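Uncharacterized protein (Bacteroides caccae, PDB 3NO2) is of unknown function but folds as a six-bladed beta-propeller related in sequence to Mal s 1 allergenic proteins. Local coordinates at residues R83-G88 and I101-M106; A216-L221 and L226-W231; P244-I249 and V255-N260. All blocks are in the same frame, centred on the assembly; numbering follows the deposited sequence.

Interaction 1. Residues R83-G88 and I101-M106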
ATOM      1  N   ARG A  83      -2.686   5.615   5.328  1.00  6.01           N
ATOM      2  CA  ARG A  83      -3.652   4.579   5.704  1.00  8.35           C
ATOM      3  C   ARG A  83      -4.522   5.095   6.838  1.00  8.62           C
ATOM      4  O   ARG A  83      -4.195   6.062   7.518  1.00  8.08           O
ATOM      5  CB  ARG A  83      -2.965   3.270   6.092  1.00  8.17           C
ATOM      6  CG  ARG A  83      -2.140   3.398   7.361  1.00  9.80           C
ATOM      7  CD  ARG A  83      -1.629   2.080   7.858  1.00 12.55           C
ATOM      8  NE  ARG A  83      -0.687   1.462   6.950  1.00 12.37           N
ATOM      9  CZ  ARG A  83      -0.913   0.384   6.211  1.00  9.10           C
ATOM     10  NH1 ARG A  83      -2.076  -0.239   6.261  1.00 12.16           N
ATOM     11  NH2 ARG A  83       0.054  -0.096   5.471  1.00 10.54           N
ATOM     12  N   ILE A  84      -5.653   4.426   7.042  1.00  8.56           N
ATOM     13  CA  ILE A  84      -6.498   4.627   8.212  1.00  7.96           C
ATOM     14  C   ILE A  84      -6.250   3.485   9.177  1.00  8.69           C
ATOM     15  O   ILE A  84      -6.372   2.294   8.806  1.00  9.87           O
ATOM     16  CB  ILE A  84      -7.963   4.727   7.808  1.00  9.00           C
ATOM     17  CG1 ILE A  84      -8.192   5.899   6.851  1.00  9.50           C
ATOM     18  CG2 ILE A  84      -8.858   4.795   9.077  1.00 11.21           C
ATOM     19  CD1 ILE A  84      -7.956   7.307   7.422  1.00  9.95           C
ATOM     20  N   LEU A  85      -5.847   3.836  10.391  1.00  9.62           N
ATOM     21  CA  LEU A  85      -5.568   2.874  11.421  1.00 11.41           C
ATOM     22  C   LEU A  85      -6.887   2.314  12.006  1.00 11.94           C
ATOM     23  O   LEU A  85      -7.949   2.907  11.836  1.00 12.00           O
ATOM     24  CB  LEU A  85      -4.806   3.558  12.548  1.00  9.78           C
ATOM     25  CG  LEU A  85      -3.415   4.070  12.183  1.00 10.81           C
ATOM     26  CD1 LEU A  85      -2.864   4.892  13.324  1.00 13.67           C
ATOM     27  CD2 LEU A  85      -2.481   2.898  11.800  1.00 11.64           C
ATOM     28  N   PRO A  86      -6.807   1.160  12.652  1.00 13.60           N
ATOM     29  CA  PRO A  86      -8.014   0.632  13.341  1.00 13.10           C
ATOM     30  C   PRO A  86      -8.700   1.604  14.287  1.00 15.61           C
ATOM     31  O   PRO A  86      -9.936   1.518  14.419  1.00 18.03           O
ATOM     32  CB  PRO A  86      -7.475  -0.584  14.091  1.00 16.48           C
ATOM     33  CG  PRO A  86      -6.283  -1.034  13.258  1.00 17.46           C
ATOM     34  CD  PRO A  86      -5.674   0.233  12.671  1.00 14.87           C
ATOM     35  N   ASP A  87      -7.954   2.511  14.899  1.00 13.05           N
ATOM     36  CA  ASP A  87      -8.538   3.539  15.769  1.00 13.98           C
ATOM     37  C   ASP A  87      -9.236   4.712  15.032  1.00 15.37           C
ATOM     38  O   ASP A  87      -9.787   5.620  15.702  1.00 14.90           O
ATOM     39  CB  ASP A  87      -7.526   4.012  16.800  1.00 14.57           C
ATOM     40  CG  ASP A  87      -6.381   4.842  16.206  1.00 16.51           C
ATOM     41  OD1 ASP A  87      -6.438   5.217  15.020  1.00 14.10           O
ATOM     42  OD2 ASP A  87      -5.448   5.133  16.988  1.00 18.67           O
ATOM     43  N   GLY A  88      -9.214   4.704  13.689  1.00 12.28           N
ATOM     44  CA  GLY A  88      -9.840   5.703  12.879  1.00 11.80           C
ATOM     45  C   GLY A  88      -8.963   6.910  12.513  1.00 10.41           C
ATOM     46  O   GLY A  88      -9.332   7.693  11.643  1.00 12.88           O
ATOM     47  N   ILE A 101       7.077   9.797  10.222  1.00  6.43           N
ATOM     48  CA  ILE A 101       5.739   9.233  10.353  1.00  6.17           C
ATOM     49  C   ILE A 101       4.898  10.197  11.179  1.00  6.89           C
ATOM     50  O   ILE A 101       5.369  10.710  12.213  1.00  7.39           O
ATOM     51  CB  ILE A 101       5.815   7.869  11.059  1.00  6.88           C
ATOM     52  CG1 ILE A 101       6.597   6.859  10.234  1.00  8.55           C
ATOM     53  CG2 ILE A 101       4.409   7.343  11.428  1.00  7.88           C
ATOM     54  CD1 ILE A 101       7.108   5.647  11.059  1.00  9.41           C
ATOM     55  N   LEU A 102       3.687  10.471  10.738  1.00  6.03           N
ATOM     56  CA  LEU A 102       2.704  11.281  11.476  1.00  6.18           C
ATOM     57  C   LEU A 102       1.424  10.496  11.614  1.00  7.63           C
ATOM     58  O   LEU A 102       0.943   9.868  10.655  1.00  7.99           O
ATOM     59  CB  LEU A 102       2.399  12.570  10.726  1.00  7.23           C
ATOM     60  CG  LEU A 102       3.566  13.496  10.386  1.00  6.25           C
ATOM     61  CD1 LEU A 102       3.051  14.627   9.448  1.00 10.05           C
ATOM     62  CD2 LEU A 102       4.242  14.066  11.695  1.00  8.51           C
ATOM     63  N   GLU A 103       0.828  10.546  12.805  1.00  7.20           N
ATOM     64  CA  GLU A 103      -0.572  10.151  12.984  1.00  8.01           C
ATOM     65  C   GLU A 103      -1.374  11.428  13.038  1.00  6.83           C
ATOM     66  O   GLU A 103      -0.949  12.407  13.661  1.00  7.97           O
ATOM     67  CB  GLU A 103      -0.750   9.283  14.240  1.00  8.09           C
ATOM     68  CG  GLU A 103      -0.009   7.983  14.097  1.00  8.34           C
ATOM     69  CD  GLU A 103      -0.181   7.003  15.209  1.00 11.26           C
ATOM     70  OE1 GLU A 103      -1.138   7.157  16.005  1.00 14.87           O
ATOM     71  OE2 GLU A 103       0.612   6.035  15.286  1.00 11.34           O
ATOM     72  N   VAL A 104      -2.516  11.447  12.383  1.00  7.73           N
ATOM     73  CA  VAL A 104      -3.239  12.688  12.090  1.00  8.36           C
ATOM     74  C   VAL A 104      -4.726  12.429  12.311  1.00 10.05           C
ATOM     75  O   VAL A 104      -5.237  11.354  11.970  1.00 10.76           O
ATOM     76  CB  VAL A 104      -3.021  13.135  10.624  1.00  9.73           C
ATOM     77  CG1 VAL A 104      -3.715  14.445  10.280  1.00 13.38           C
ATOM     78  CG2 VAL A 104      -1.480  13.229  10.337  1.00 10.90           C
ATOM     79  N   ASN A 105      -5.440  13.361  12.928  1.00  8.81           N
ATOM     80  CA  ASN A 105      -6.875  13.193  13.096  1.00 10.61           C
ATOM     81  C   ASN A 105      -7.628  13.655  11.867  1.00 11.02           C
ATOM     82  O   ASN A 105      -7.015  14.140  10.897  1.00 10.77           O
ATOM     83  CB  ASN A 105      -7.378  13.843  14.421  1.00 11.05           C
ATOM     84  CG  ASN A 105      -7.298  15.315  14.428  1.00 10.61           C
ATOM     85  OD1 ASN A 105      -7.122  16.006  13.412  1.00 11.00           O
ATOM     86  ND2 ASN A 105      -7.404  15.883  15.672  1.00 13.03           N
HETATM   87  N   MSE A 106      -8.962  13.588  11.903  0.50 12.06           N
HETATM   88  CA  MSE A 106      -9.777  13.948  10.737  0.50 13.33           C
HETATM   89  C   MSE A 106      -9.782  15.419  10.419  0.50 16.32           C
HETATM   90  O   MSE A 106     -10.185  15.836   9.327  0.50 17.63           O
HETATM   91  CB  MSE A 106     -11.215  13.466  10.909  0.50 14.75           C
HETATM   92  CG  MSE A 106     -11.340  11.964  10.954  0.50 12.69           C
HETATM   93 SE   MSE A 106     -10.569  11.017   9.424  0.37 13.74          SE
HETATM   94  CE  MSE A 106      -8.781  10.504  10.132  0.50  6.34           C
TER
HETATM   95  O   HOH W   1      -3.748   7.303  16.507  1.00 23.68           O
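Leu85 and Glu103 face each other over a CA-CA gap of 9.0 Å, too wide for strand pairing, because the two segments lie at the ends of the first and third strands of one four-stranded blade of the beta-propeller, with strand 90-95 running between these strands, and continue into the turns that follow. No direct hydrogen bond joins them. Strand 78-84 ends at Ile84, and a type I turn from Leu85 to Gly88, closed by Gly88 N to Leu85 O at 2.9 Å, reverses the chain into strand 90-95. Beyond the end of strand 99-104, selenomethionine Met106 is modelled in two conformers; in one of them its CE approaches Ile84 CD1 and the carbonyl O of Gly88, a tentative contact. On one face of the blade Leu85 lays its CD1 methyl against the carboxylate of Glu103, 3.9 Å from CD, the leucine side chain set roughly perpendicular to that of the glutamate. With CG beside the backbone N (chi1 -64°) and the rest of the chain extended, Glu103 carries its carboxylate out to this methyl. Its OE2 takes a salt bridge from Lys132 and a hydrogen bond from Tyr138, both in the next blade, while OE1 accepts from a water at 2.7 Å. The same water donates to Asp87 OD2 at 2.8 Å and so links two carboxylates, 4.9 Å apart between Asp87 OD2 and Glu103 OE1, whose mutual repulsion it probably eases.

Interaction 2. Residues A216-L221 and L226-W231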
ATOM      1  N   ALA A 216       2.641  -5.363  -5.109  1.00  5.21           N
ATOM      2  CA  ALA A 216       2.351  -4.094  -4.405  1.00  5.11           C
ATOM      3  C   ALA A 216       1.367  -4.421  -3.257  1.00  4.83           C
ATOM      4  O   ALA A 216       1.483  -5.457  -2.587  1.00  5.91           O
ATOM      5  CB  ALA A 216       1.918  -3.004  -5.371  1.00  5.80           C
ATOM      6  N   GLN A 217       0.368  -3.593  -2.993  1.00  5.49           N
ATOM      7  CA  GLN A 217      -0.400  -3.792  -1.777  1.00  4.65           C
ATOM      8  C   GLN A 217      -1.140  -5.125  -1.781  1.00  5.78           C
ATOM      9  O   GLN A 217      -1.755  -5.535  -2.794  1.00  5.40           O
ATOM     10  CB  GLN A 217      -1.401  -2.654  -1.558  1.00  6.02           C
ATOM     11  CG  GLN A 217      -2.013  -2.638  -0.160  1.00  5.71           C
ATOM     12  CD  GLN A 217      -2.845  -1.407   0.116  1.00  5.25           C
ATOM     13  OE1 GLN A 217      -2.844  -0.461  -0.685  1.00  5.71           O
ATOM     14  NE2 GLN A 217      -3.503  -1.368   1.280  1.00  6.41           N
ATOM     15  N   LEU A 218      -1.146  -5.735  -0.603  1.00  6.08           N
ATOM     16  CA  LEU A 218      -1.912  -6.935  -0.274  1.00  5.22           C
ATOM     17  C   LEU A 218      -3.015  -6.540   0.689  1.00  7.15           C
ATOM     18  O   LEU A 218      -2.737  -5.829   1.673  1.00  7.16           O
ATOM     19  CB  LEU A 218      -0.978  -7.943   0.393  1.00  6.69           C
ATOM     20  CG  LEU A 218       0.302  -8.310  -0.381  1.00  6.67           C
ATOM     21  CD1 LEU A 218       1.183  -9.214   0.531  1.00  8.90           C
ATOM     22  CD2 LEU A 218      -0.018  -8.995  -1.689  1.00  8.55           C
ATOM     23  N   PHE A 219      -4.249  -6.997   0.450  1.00  7.14           N
ATOM     24  CA  PHE A 219      -5.364  -6.639   1.274  1.00  6.95           C
ATOM     25  C   PHE A 219      -6.102  -7.906   1.682  1.00  7.80           C
ATOM     26  O   PHE A 219      -6.905  -8.454   0.930  1.00  7.71           O
ATOM     27  CB  PHE A 219      -6.311  -5.634   0.589  1.00  7.33           C
ATOM     28  CG  PHE A 219      -7.159  -4.880   1.565  1.00 10.24           C
ATOM     29  CD1 PHE A 219      -8.259  -5.461   2.123  1.00 12.98           C
ATOM     30  CD2 PHE A 219      -6.810  -3.604   1.904  1.00 10.88           C
ATOM     31  CE1 PHE A 219      -9.024  -4.723   3.068  1.00 13.62           C
ATOM     32  CE2 PHE A 219      -7.561  -2.893   2.853  1.00 15.19           C
ATOM     33  CZ  PHE A 219      -8.617  -3.485   3.418  1.00 13.24           C
ATOM     34  N   PRO A 220      -5.823  -8.373   2.902  1.00  8.99           N
ATOM     35  CA  PRO A 220      -6.531  -9.591   3.404  1.00 10.23           C
ATOM     36  C   PRO A 220      -8.024  -9.381   3.581  1.00 11.58           C
ATOM     37  O   PRO A 220      -8.445  -8.300   3.973  1.00 12.09           O
ATOM     38  CB  PRO A 220      -5.869  -9.827   4.774  1.00 11.09           C
ATOM     39  CG  PRO A 220      -4.493  -9.228   4.638  1.00 11.17           C
ATOM     40  CD  PRO A 220      -4.675  -8.003   3.773  1.00  8.68           C
ATOM     41  N   LEU A 221      -8.771 -10.426   3.234  1.00 12.35           N
ATOM     42  CA  LEU A 221     -10.228 -10.432   3.258  1.00 13.59           C
ATOM     43  C   LEU A 221     -10.718 -11.397   4.331  1.00 16.22           C
ATOM     44  O   LEU A 221     -10.052 -12.369   4.662  1.00 16.05           O
ATOM     45  CB  LEU A 221     -10.789 -10.791   1.895  1.00 12.15           C
ATOM     46  CG  LEU A 221     -10.375  -9.823   0.796  1.00 13.85           C
ATOM     47  CD1 LEU A 221     -10.663 -10.420  -0.589  1.00 18.37           C
ATOM     48  CD2 LEU A 221     -11.039  -8.466   1.043  1.00 16.57           C
ATOM     49  N   LEU A 226      -7.549 -12.754  -0.468  1.00  9.82           N
ATOM     50  CA  LEU A 226      -6.565 -11.675  -0.521  1.00  9.36           C
ATOM     51  C   LEU A 226      -6.658 -10.930  -1.858  1.00  7.70           C
ATOM     52  O   LEU A 226      -6.655 -11.575  -2.907  1.00  8.74           O
ATOM     53  CB  LEU A 226      -5.154 -12.318  -0.415  1.00  9.97           C
ATOM     54  CG  LEU A 226      -3.942 -11.419  -0.301  1.00  9.36           C
ATOM     55  CD1 LEU A 226      -3.985 -10.666   1.047  1.00 11.05           C
ATOM     56  CD2 LEU A 226      -2.631 -12.200  -0.402  1.00 11.18           C
ATOM     57  N   TYR A 227      -6.693  -9.602  -1.824  1.00  6.98           N
ATOM     58  CA  TYR A 227      -6.399  -8.803  -3.013  1.00  5.37           C
ATOM     59  C   TYR A 227      -4.914  -8.619  -3.153  1.00  5.75           C
ATOM     60  O   TYR A 227      -4.221  -8.334  -2.157  1.00  6.68           O
ATOM     61  CB  TYR A 227      -7.058  -7.417  -2.968  1.00  6.41           C
ATOM     62  CG  TYR A 227      -8.569  -7.387  -3.021  1.00  7.23           C
ATOM     63  CD1 TYR A 227      -9.287  -7.968  -4.039  1.00  8.95           C
ATOM     64  CD2 TYR A 227      -9.276  -6.694  -2.068  1.00  7.36           C
ATOM     65  CE1 TYR A 227     -10.677  -7.922  -4.052  1.00 10.20           C
ATOM     66  CE2 TYR A 227     -10.655  -6.654  -2.079  1.00 10.16           C
ATOM     67  CZ  TYR A 227     -11.346  -7.255  -3.072  1.00  8.79           C
ATOM     68  OH  TYR A 227     -12.750  -7.195  -3.106  1.00 10.87           O
ATOM     69  N   ILE A 228      -4.430  -8.737  -4.385  1.00  6.43           N
ATOM     70  CA  ILE A 228      -3.028  -8.488  -4.730  1.00  6.23           C
ATOM     71  C   ILE A 228      -3.016  -7.476  -5.857  1.00  4.53           C
ATOM     72  O   ILE A 228      -3.554  -7.714  -6.942  1.00  5.48           O
ATOM     73  CB  ILE A 228      -2.308  -9.771  -5.161  1.00  6.01           C
ATOM     74  CG1 ILE A 228      -2.428 -10.858  -4.107  1.00  7.63           C
ATOM     75  CG2 ILE A 228      -0.851  -9.445  -5.530  1.00  8.07           C
ATOM     76  CD1 ILE A 228      -1.935 -12.241  -4.593  1.00 10.42           C
ATOM     77  N   CYS A 229      -2.354  -6.346  -5.631  1.00  4.89           N
ATOM     78  CA  CYS A 229      -2.105  -5.327  -6.628  1.00  5.46           C
ATOM     79  C   CYS A 229      -0.848  -5.743  -7.428  1.00  5.69           C
ATOM     80  O   CYS A 229       0.240  -5.838  -6.876  1.00  7.01           O
ATOM     81  CB  CYS A 229      -1.916  -3.955  -6.022  1.00  5.65           C
ATOM     82  SG  CYS A 229      -3.351  -3.357  -5.094  1.00  6.18           S
ATOM     83  N   ASN A 230      -1.070  -6.065  -8.700  1.00  5.26           N
ATOM     84  CA  ASN A 230      -0.062  -6.687  -9.554  1.00  5.40           C
ATOM     85  C   ASN A 230       0.511  -5.678 -10.530  1.00  5.77           C
ATOM     86  O   ASN A 230       0.122  -5.609 -11.689  1.00  5.74           O
ATOM     87  CB  ASN A 230      -0.731  -7.842 -10.318  1.00  5.12           C
ATOM     88  CG  ASN A 230       0.249  -8.739 -11.023  1.00  7.05           C
ATOM     89  OD1 ASN A 230       1.400  -8.846 -10.600  1.00  7.68           O
ATOM     90  ND2 ASN A 230      -0.165  -9.372 -12.135  1.00  7.03           N
ATOM     91  N   TRP A 231       1.413  -4.830 -10.024  1.00  5.86           N
ATOM     92  CA  TRP A 231       1.816  -3.612 -10.715  1.00  5.18           C
ATOM     93  C   TRP A 231       2.862  -3.945 -11.782  1.00  6.14           C
ATOM     94  O   TRP A 231       3.878  -4.614 -11.504  1.00  6.37           O
ATOM     95  CB  TRP A 231       2.350  -2.626  -9.661  1.00  5.51           C
ATOM     96  CG  TRP A 231       2.675  -1.245 -10.183  1.00  5.69           C
ATOM     97  CD1 TRP A 231       1.807  -0.205 -10.368  1.00  5.72           C
ATOM     98  CD2 TRP A 231       3.956  -0.743 -10.568  1.00  5.96           C
ATOM     99  NE1 TRP A 231       2.458   0.888 -10.839  1.00  5.95           N
ATOM    100  CE2 TRP A 231       3.780   0.597 -10.960  1.00  5.79           C
ATOM    101  CE3 TRP A 231       5.230  -1.279 -10.569  1.00  7.55           C
ATOM    102  CZ2 TRP A 231       4.833   1.389 -11.364  1.00  7.77           C
ATOM    103  CZ3 TRP A 231       6.306  -0.465 -10.995  1.00  8.05           C
ATOM    104  CH2 TRP A 231       6.091   0.818 -11.386  1.00  7.69           C
TER
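Four backbone hydrogen bonds tie strand 216-220 to strand 226-231, which run antiparallel with axes 4.5 Å apart. Phe219 and Tyr227 form a hydrogen-bonded pair: Phe219 N reaches Tyr227 O at 2.9 Å, and Tyr227 N returns to Phe219 O at 3.0 Å. Farther along, Cys229 N donates to Gln217 O and Ala216 N to Cys229 O. Gln217 itself extends away from the partner strand, and its OE1 is held by Thr270, Gln129 and the backbone N of Ile271. On the face that carries Phe219 and Tyr227, the CB of Phe219 meets the edge of the Tyr227 ring. One face of that ring takes Leu221, whose CD1 sits over the centre, 4.0 Å from the centroid and 9° off the normal, a CH-pi contact; its other methyl, CD2, lies 3.6 Å from Tyr227 CE2. Tyr227 OH is hydrogen-bonded to Lys22 NZ. On the other face Leu218 CD2 runs alongside Ile228, 3.9 Å from its CG1. Leu226, its CG anti to the backbone N (chi1 -174°), folds CD1 over the Phe219-Pro220 peptide, 3.5 Å from Pro220 N, and Phe188 of the preceding blade packs against Leu218, Leu226 and Ile228. This is the inner beta hairpin of a propeller blade, its two faces packed between the neighbouring blades.

Interaction 3. Residues P244-I249 and V255-N260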
ATOM      1  N   PRO A 244      -3.502  -9.447 -15.320  1.00  6.33           N
ATOM      2  CA  PRO A 244      -4.391  -8.602 -14.532  1.00  7.26           C
ATOM      3  C   PRO A 244      -3.673  -7.568 -13.677  1.00  6.81           C
ATOM      4  O   PRO A 244      -2.616  -7.829 -13.082  1.00  5.81           O
ATOM      5  CB  PRO A 244      -5.129  -9.593 -13.634  1.00  7.15           C
ATOM      6  CG  PRO A 244      -4.221 -10.793 -13.551  1.00  7.52           C
ATOM      7  CD  PRO A 244      -3.575 -10.869 -14.913  1.00  7.19           C
ATOM      8  N   GLN A 245      -4.266  -6.382 -13.630  1.00  5.81           N
ATOM      9  CA  GLN A 245      -3.808  -5.340 -12.751  1.00  5.92           C
ATOM     10  C   GLN A 245      -4.049  -5.649 -11.286  1.00  5.54           C
ATOM     11  O   GLN A 245      -3.298  -5.200 -10.391  1.00  6.02           O
ATOM     12  CB  GLN A 245      -4.455  -4.005 -13.074  1.00  6.30           C
ATOM     13  CG  GLN A 245      -4.097  -3.359 -14.398  1.00  6.58           C
ATOM     14  CD  GLN A 245      -4.583  -4.111 -15.613  1.00  7.57           C
ATOM     15  OE1 GLN A 245      -5.739  -4.564 -15.621  1.00  7.39           O
ATOM     16  NE2 GLN A 245      -3.727  -4.277 -16.633  1.00  8.34           N
ATOM     17  N   LEU A 246      -5.084  -6.405 -10.999  1.00  6.78           N
ATOM     18  CA  LEU A 246      -5.576  -6.635  -9.660  1.00  5.41           C
ATOM     19  C   LEU A 246      -6.233  -8.017  -9.671  1.00  6.74           C
ATOM     20  O   LEU A 246      -6.991  -8.335 -10.577  1.00  6.84           O
ATOM     21  CB  LEU A 246      -6.583  -5.550  -9.265  1.00  6.03           C
ATOM     22  CG  LEU A 246      -7.296  -5.760  -7.956  1.00  6.37           C
ATOM     23  CD1 LEU A 246      -6.308  -5.663  -6.790  1.00  8.62           C
ATOM     24  CD2 LEU A 246      -8.470  -4.747  -7.773  1.00  7.30           C
ATOM     25  N   VAL A 247      -5.885  -8.863  -8.689  1.00  6.04           N
ATOM     26  CA  VAL A 247      -6.552 -10.150  -8.498  1.00  5.96           C
ATOM     27  C   VAL A 247      -7.062 -10.279  -7.094  1.00  6.89           C
ATOM     28  O   VAL A 247      -6.507  -9.702  -6.138  1.00  7.36           O
ATOM     29  CB  VAL A 247      -5.634 -11.360  -8.832  1.00  6.90           C
ATOM     30  CG1 VAL A 247      -5.198 -11.331 -10.301  1.00  7.59           C
ATOM     31  CG2 VAL A 247      -4.424 -11.448  -7.905  1.00  7.98           C
ATOM     32  N   GLU A 248      -8.104 -11.095  -6.957  1.00  6.98           N
ATOM     33  CA  GLU A 248      -8.544 -11.652  -5.690  1.00  6.87           C
ATOM     34  C   GLU A 248      -8.211 -13.131  -5.749  1.00  6.87           C
ATOM     35  O   GLU A 248      -8.640 -13.833  -6.678  1.00  7.52           O
ATOM     36  CB  GLU A 248     -10.038 -11.492  -5.463  1.00  6.66           C
ATOM     37  CG  GLU A 248     -10.519 -12.042  -4.137  1.00  8.46           C
ATOM     38  CD  GLU A 248     -12.020 -11.953  -3.961  1.00 12.45           C
ATOM     39  OE1 GLU A 248     -12.719 -11.372  -4.828  1.00 11.09           O
ATOM     40  OE2 GLU A 248     -12.485 -12.507  -2.949  1.00 15.85           O
ATOM     41  N   ILE A 249      -7.455 -13.617  -4.759  1.00  7.73           N
ATOM     42  CA  ILE A 249      -7.207 -15.037  -4.604  1.00  8.90           C
ATOM     43  C   ILE A 249      -8.011 -15.503  -3.400  1.00  9.68           C
ATOM     44  O   ILE A 249      -8.216 -14.782  -2.417  1.00 11.64           O
ATOM     45  CB  ILE A 249      -5.715 -15.438  -4.522  1.00 10.83           C
ATOM     46  CG1 ILE A 249      -5.012 -14.778  -3.349  1.00 12.50           C
ATOM     47  CG2 ILE A 249      -4.990 -15.151  -5.886  1.00 11.55           C
ATOM     48  CD1 ILE A 249      -3.672 -15.444  -3.001  1.00 16.28           C
ATOM     49  N   VAL A 255      -7.139 -17.630  -8.358  1.00  8.68           N
ATOM     50  CA  VAL A 255      -7.688 -16.347  -8.767  1.00  7.49           C
ATOM     51  C   VAL A 255      -9.183 -16.524  -9.038  1.00  6.84           C
ATOM     52  O   VAL A 255      -9.571 -17.287  -9.950  1.00  9.08           O
ATOM     53  CB  VAL A 255      -6.990 -15.755  -9.994  1.00  7.04           C
ATOM     54  CG1 VAL A 255      -7.680 -14.486 -10.474  1.00  8.53           C
ATOM     55  CG2 VAL A 255      -5.506 -15.446  -9.701  1.00  8.87           C
ATOM     56  N   VAL A 256     -10.020 -15.853  -8.242  1.00  6.99           N
ATOM     57  CA  VAL A 256     -11.467 -15.943  -8.310  1.00  7.05           C
ATOM     58  C   VAL A 256     -12.122 -14.739  -8.960  1.00  8.10           C
ATOM     59  O   VAL A 256     -13.306 -14.783  -9.328  1.00  8.48           O
ATOM     60  CB  VAL A 256     -12.122 -16.254  -6.928  1.00  8.57           C
ATOM     61  CG1 VAL A 256     -11.636 -17.641  -6.423  1.00 10.48           C
ATOM     62  CG2 VAL A 256     -11.839 -15.140  -5.942  1.00  8.95           C
ATOM     63  N   TRP A 257     -11.387 -13.641  -9.073  1.00  6.95           N
ATOM     64  CA  TRP A 257     -11.886 -12.389  -9.636  1.00  6.55           C
ATOM     65  C   TRP A 257     -10.673 -11.535 -10.031  1.00  6.53           C
ATOM     66  O   TRP A 257      -9.628 -11.643  -9.378  1.00  6.50           O
ATOM     67  CB  TRP A 257     -12.802 -11.660  -8.640  1.00  8.27           C
ATOM     68  CG  TRP A 257     -13.255 -10.295  -9.073  1.00  6.56           C
ATOM     69  CD1 TRP A 257     -14.394  -9.981  -9.748  1.00  7.18           C
ATOM     70  CD2 TRP A 257     -12.570  -9.045  -8.858  1.00  7.92           C
ATOM     71  NE1 TRP A 257     -14.456  -8.645  -9.989  1.00  7.44           N
ATOM     72  CE2 TRP A 257     -13.363  -8.032  -9.423  1.00  6.48           C
ATOM     73  CE3 TRP A 257     -11.383  -8.687  -8.222  1.00  7.31           C
ATOM     74  CZ2 TRP A 257     -13.008  -6.706  -9.378  1.00  7.18           C
ATOM     75  CZ3 TRP A 257     -11.038  -7.369  -8.163  1.00  7.70           C
ATOM     76  CH2 TRP A 257     -11.838  -6.379  -8.749  1.00  7.45           C
ATOM     77  N   GLN A 258     -10.783 -10.746 -11.095  1.00  6.16           N
ATOM     78  CA  GLN A 258      -9.682  -9.906 -11.488  1.00  6.81           C
ATOM     79  C   GLN A 258     -10.122  -8.726 -12.311  1.00  5.68           C
ATOM     80  O   GLN A 258     -11.178  -8.767 -12.949  1.00  6.12           O
ATOM     81  CB  GLN A 258      -8.643 -10.716 -12.295  1.00  6.75           C
ATOM     82  CG  GLN A 258      -9.163 -11.240 -13.657  1.00  6.25           C
ATOM     83  CD  GLN A 258      -8.184 -12.189 -14.259  1.00  6.90           C
ATOM     84  OE1 GLN A 258      -7.261 -11.790 -15.006  1.00  6.85           O
ATOM     85  NE2 GLN A 258      -8.364 -13.499 -13.963  1.00  5.92           N
ATOM     86  N   LEU A 259      -9.277  -7.693 -12.313  1.00  5.92           N
ATOM     87  CA  LEU A 259      -9.308  -6.616 -13.300  1.00  6.97           C
ATOM     88  C   LEU A 259      -8.181  -6.853 -14.280  1.00  5.99           C
ATOM     89  O   LEU A 259      -7.028  -7.076 -13.840  1.00  6.22           O
ATOM     90  CB  LEU A 259      -9.078  -5.240 -12.636  1.00  6.88           C
ATOM     91  CG  LEU A 259     -10.107  -4.831 -11.598  1.00  6.78           C
ATOM     92  CD1 LEU A 259      -9.766  -3.440 -11.052  1.00  8.40           C
ATOM     93  CD2 LEU A 259     -11.565  -4.884 -12.134  1.00  7.20           C
ATOM     94  N   ASN A 260      -8.485  -6.871 -15.566  1.00  6.13           N
ATOM     95  CA  ASN A 260      -7.523  -7.244 -16.589  1.00  6.81           C
ATOM     96  C   ASN A 260      -7.848  -6.467 -17.866  1.00  9.01           C
ATOM     97  O   ASN A 260      -8.469  -6.990 -18.810  1.00  8.52           O
ATOM     98  CB  ASN A 260      -7.561  -8.767 -16.828  1.00  6.51           C
ATOM     99  CG  ASN A 260      -6.398  -9.264 -17.661  1.00  8.42           C
ATOM    100  OD1 ASN A 260      -5.628  -8.482 -18.231  1.00  8.60           O
ATOM    101  ND2 ASN A 260      -6.226 -10.578 -17.699  1.00  9.61           N
TER
HETATM  102  O   HOH W   2      -3.980  -6.305 -18.896  1.00 10.57           O
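Glu248 uses both its backbone polar atoms across this antiparallel hairpin: its N donates to Trp257 O at 2.9 Å, almost straight (175°), and its O accepts from Val256 N. Leu259 N is satisfied by Leu246 O, while Leu259 O takes a weak bond from Gln245 N; with Gln245 and Leu246 both facing Leu259, this is a classic beta bulge. A second bulge shifts the register between Glu248 and Ile249. At the open end a water accepts from Gln245 NE2 at 3.0 Å and lies 2.8 Å from Asn260 OD1, linking the two segments, and Gln245 OE1 is taken up by Asp261 N. Asn260 ND2 serves both Lys242 O and Gln258 OE1, the latter at 3.1 Å; Gln258 OE1 also lies 3.4 Å from Pro244 CB. Extended with CG anti to the backbone N (chi1 -179°), Glu248 runs past the Val256 CG2 methyl, and its OE1 makes a salt bridge with Lys22. That lysine and Lys25 also form cation-pi contacts with Trp257, whose ring edge meets Leu246 CD2 3.7 Å from CZ3. Strand 255-259 is the outermost of its four-stranded sheet, whereas strand 246-249 is interior, bonded on its far side to strand 226-231.

Interactions 2 and 3 build a single blade: along the chain, strands 214-220, 226-231, 246-249 and 255-259 follow in order and lie in that order across one antiparallel sheet. Their centres are 9 Å apart, and they join directly where strand 226-231 bonds to strand 246-249, through Leu226 O to Ile249 N and Ile228 N to Val247 O, both 2.9 Å. Interaction 1 comes earlier in the chain, in the blade that runs from strand 78-84 to strand 110-116. Its centre is 21 Å from that of interaction 2 and 29 Å from that of interaction 3, on the opposite side of the chain's centre from the latter. The set thus spans the propeller, from one blade across to the inner and outer halves of another.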